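Local coordinates for protein CurH (Lyngbya majuscula, PDB 3KG7) that probably catalyses the dehydration of a beta-hydroxyacyl intermediate, as the dehydratase domain of a module in curacin polyketide biosynthesis, at residues T212-D217 and Q259-D264. Residues are numbered along the deposited sequence; the frame is centred on the assembly and turned at random.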
loop_
_atom_site.group_PDB
_atom_site.type_symbol
_atom_site.label_atom_id
_atom_site.label_comp_id
_atom_site.label_asym_id
_atom_site.label_seq_id
_atom_site.Cartn_x
_atom_site.Cartn_y
_atom_site.Cartn_z
ATOM N N THR C 212 21.122 -5.158 33.722
ATOM C CA THR C 212 20.287 -5.712 34.769
ATOM C C THR C 212 21.210 -5.866 35.973
ATOM O O THR C 212 22.407 -6.095 35.781
ATOM C CB THR C 212 19.759 -7.107 34.367
ATOM O OG1 THR C 212 19.626 -7.192 32.942
ATOM C CG2 THR C 212 18.411 -7.382 35.005
ATOM N N PRO C 213 20.678 -5.724 37.214
ATOM C CA PRO C 213 21.439 -5.975 38.453
ATOM C C PRO C 213 22.358 -7.208 38.406
ATOM O O PRO C 213 23.413 -7.225 39.053
ATOM C CB PRO C 213 20.337 -6.192 39.493
ATOM C CG PRO C 213 19.211 -5.364 39.015
ATOM C CD PRO C 213 19.302 -5.275 37.514
ATOM N N ASP C 214 21.955 -8.211 37.626
ATOM C CA ASP C 214 22.643 -9.497 37.552
ATOM C C ASP C 214 23.125 -9.819 36.135
ATOM O O ASP C 214 22.908 -10.923 35.635
ATOM C CB ASP C 214 21.700 -10.602 38.044
ATOM C CG ASP C 214 20.434 -10.707 37.203
ATOM O OD1 ASP C 214 19.692 -9.706 37.086
ATOM O OD2 ASP C 214 20.188 -11.799 36.653
ATOM N N LEU C 215 23.787 -8.859 35.493
ATOM C CA LEU C 215 24.254 -9.036 34.115
ATOM C C LEU C 215 25.498 -9.935 34.009
ATOM O O LEU C 215 25.785 -10.487 32.947
ATOM C CB LEU C 215 24.492 -7.679 33.438
ATOM C CG LEU C 215 24.445 -7.649 31.903
ATOM C CD1 LEU C 215 23.019 -7.403 31.394
ATOM C CD2 LEU C 215 25.399 -6.598 31.355
ATOM N N PHE C 216 26.224 -10.085 35.112
ATOM C CA PHE C 216 27.380 -10.988 35.172
ATOM C C PHE C 216 26.949 -12.453 35.318
ATOM O O PHE C 216 27.791 -13.353 35.376
ATOM C CB PHE C 216 28.319 -10.587 36.321
ATOM C CG PHE C 216 28.959 -9.233 36.140
ATOM C CD1 PHE C 216 28.316 -8.075 36.576
ATOM C CD2 PHE C 216 30.206 -9.116 35.532
ATOM C CE1 PHE C 216 28.904 -6.821 36.404
ATOM C CE2 PHE C 216 30.803 -7.866 35.357
ATOM C CZ PHE C 216 30.149 -6.717 35.794
ATOM N N ASP C 217 25.635 -12.672 35.363
ATOM C CA ASP C 217 25.043 -13.981 35.635
ATOM C C ASP C 217 24.664 -14.691 34.338
ATOM O O ASP C 217 24.732 -15.921 34.254
ATOM C CB ASP C 217 23.801 -13.806 36.514
ATOM C CG ASP C 217 23.651 -14.893 37.562
ATOM O OD1 ASP C 217 23.932 -16.074 37.265
ATOM O OD2 ASP C 217 23.229 -14.558 38.688
ATOM N N GLN C 259 12.519 -21.669 29.881
ATOM C CA GLN C 259 13.840 -21.115 29.526
ATOM C C GLN C 259 13.846 -19.700 28.932
ATOM O O GLN C 259 14.088 -19.519 27.735
ATOM C CB GLN C 259 14.593 -22.093 28.609
ATOM C CG GLN C 259 16.118 -21.947 28.623
ATOM C CD GLN C 259 16.764 -22.419 29.922
ATOM O OE1 GLN C 259 16.209 -23.243 30.653
ATOM N NE2 GLN C 259 17.950 -21.895 30.210
ATOM N N THR C 260 13.586 -18.708 29.783
ATOM C CA THR C 260 13.582 -17.295 29.392
ATOM C C THR C 260 14.028 -16.434 30.567
ATOM O O THR C 260 13.720 -16.750 31.717
ATOM C CB THR C 260 12.168 -16.805 28.985
ATOM O OG1 THR C 260 11.256 -16.960 30.086
ATOM C CG2 THR C 260 11.633 -17.559 27.773
ATOM N N ARG C 261 14.752 -15.354 30.287
ATOM C CA ARG C 261 15.033 -14.332 31.302
ATOM C C ARG C 261 14.188 -13.106 30.999
ATOM O O ARG C 261 14.181 -12.635 29.863
ATOM C CB ARG C 261 16.508 -13.928 31.314
ATOM C CG ARG C 261 17.480 -15.024 31.673
ATOM C CD ARG C 261 18.881 -14.463 31.781
ATOM N NE ARG C 261 19.119 -13.825 33.074
ATOM C CZ ARG C 261 19.679 -14.430 34.122
ATOM N NH1 ARG C 261 20.069 -15.697 34.046
ATOM N NH2 ARG C 261 19.853 -13.766 35.256
ATOM N N SER C 262 13.479 -12.589 32.001
ATOM C CA SER C 262 12.618 -11.418 31.801
ATOM C C SER C 262 12.885 -10.332 32.830
ATOM O O SER C 262 13.213 -10.628 33.985
ATOM C CB SER C 262 11.142 -11.808 31.860
ATOM O OG SER C 262 10.924 -13.094 31.309
ATOM N N TYR C 263 12.730 -9.075 32.411
ATOM C CA TYR C 263 12.921 -7.932 33.315
ATOM C C TYR C 263 12.167 -6.660 32.916
ATOM O O TYR C 263 11.508 -6.609 31.877
ATOM C CB TYR C 263 14.418 -7.648 33.583
ATOM C CG TYR C 263 15.306 -7.491 32.363
ATOM C CD1 TYR C 263 15.792 -8.610 31.675
ATOM C CD2 TYR C 263 15.692 -6.226 31.917
ATOM C CE1 TYR C 263 16.619 -8.469 30.553
ATOM C CE2 TYR C 263 16.522 -6.074 30.797
ATOM C CZ TYR C 263 16.980 -7.197 30.121
ATOM O OH TYR C 263 17.792 -7.048 29.017
ATOM N N ASP C 264 12.266 -5.645 33.771
ATOM C CA ASP C 264 11.561 -4.373 33.594
ATOM C C ASP C 264 12.531 -3.206 33.552
ATOM O O ASP C 264 13.546 -3.207 34.252
ATOM C CB ASP C 264 10.570 -4.161 34.740
ATOM C CG ASP C 264 9.550 -5.262 34.824
ATOM O OD1 ASP C 264 9.006 -5.647 33.765
ATOM O OD2 ASP C 264 9.308 -5.753 35.946
#
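In one half of the double hotdog fold of this polyketide synthase dehydratase, the loop between helix 202-207 and strand 225-236 lies against strand 260-268, and Thr212 and Asp214 of the loop meet Tyr263 and Arg261 of the strand. Arg261 and Tyr263, two residues apart, point toward the same side of the strand. Thr212 sets OG1 over one face of the Tyr263 ring, 3.8 Å above the plane and near its centre; CG2 reaches the base of the ring at 4.1 Å from Tyr263 CG. The Tyr263 OH is hydrogen-bonded to Thr209 O, just upstream of Thr212 in the chain. With alanine in place of Tyr263, Thr212 would probably lose the surface beneath OG1 and Thr209 O its hydroxyl partner, leaving a gap between loop and strand.

Arg261 extends from the strand and bends at chi3 (81°), bringing NH2 to Asp214 in a salt bridge whose modelled NH2 to OD2 distance is 2.4 Å, too short to be read closely. The carboxylate oxygen comes to the edge of the guanidinium, near its plane, while the two planes are turned 37° apart. Ser252 fastens both partners from strand 243-255: its N binds Asp214 OD1 and its OG binds Arg261 NH2, while Phe218 makes a cation-pi contact with the guanidinium. Asp217 sends CB to 4.1 Å from Arg261 NH2, and its carboxylate, though not in contact, is likely to add to the negative field around the arginine. The charge of buried Arg261 is thus probably balanced in part by Asp214, which ties the irregular loop to the strand.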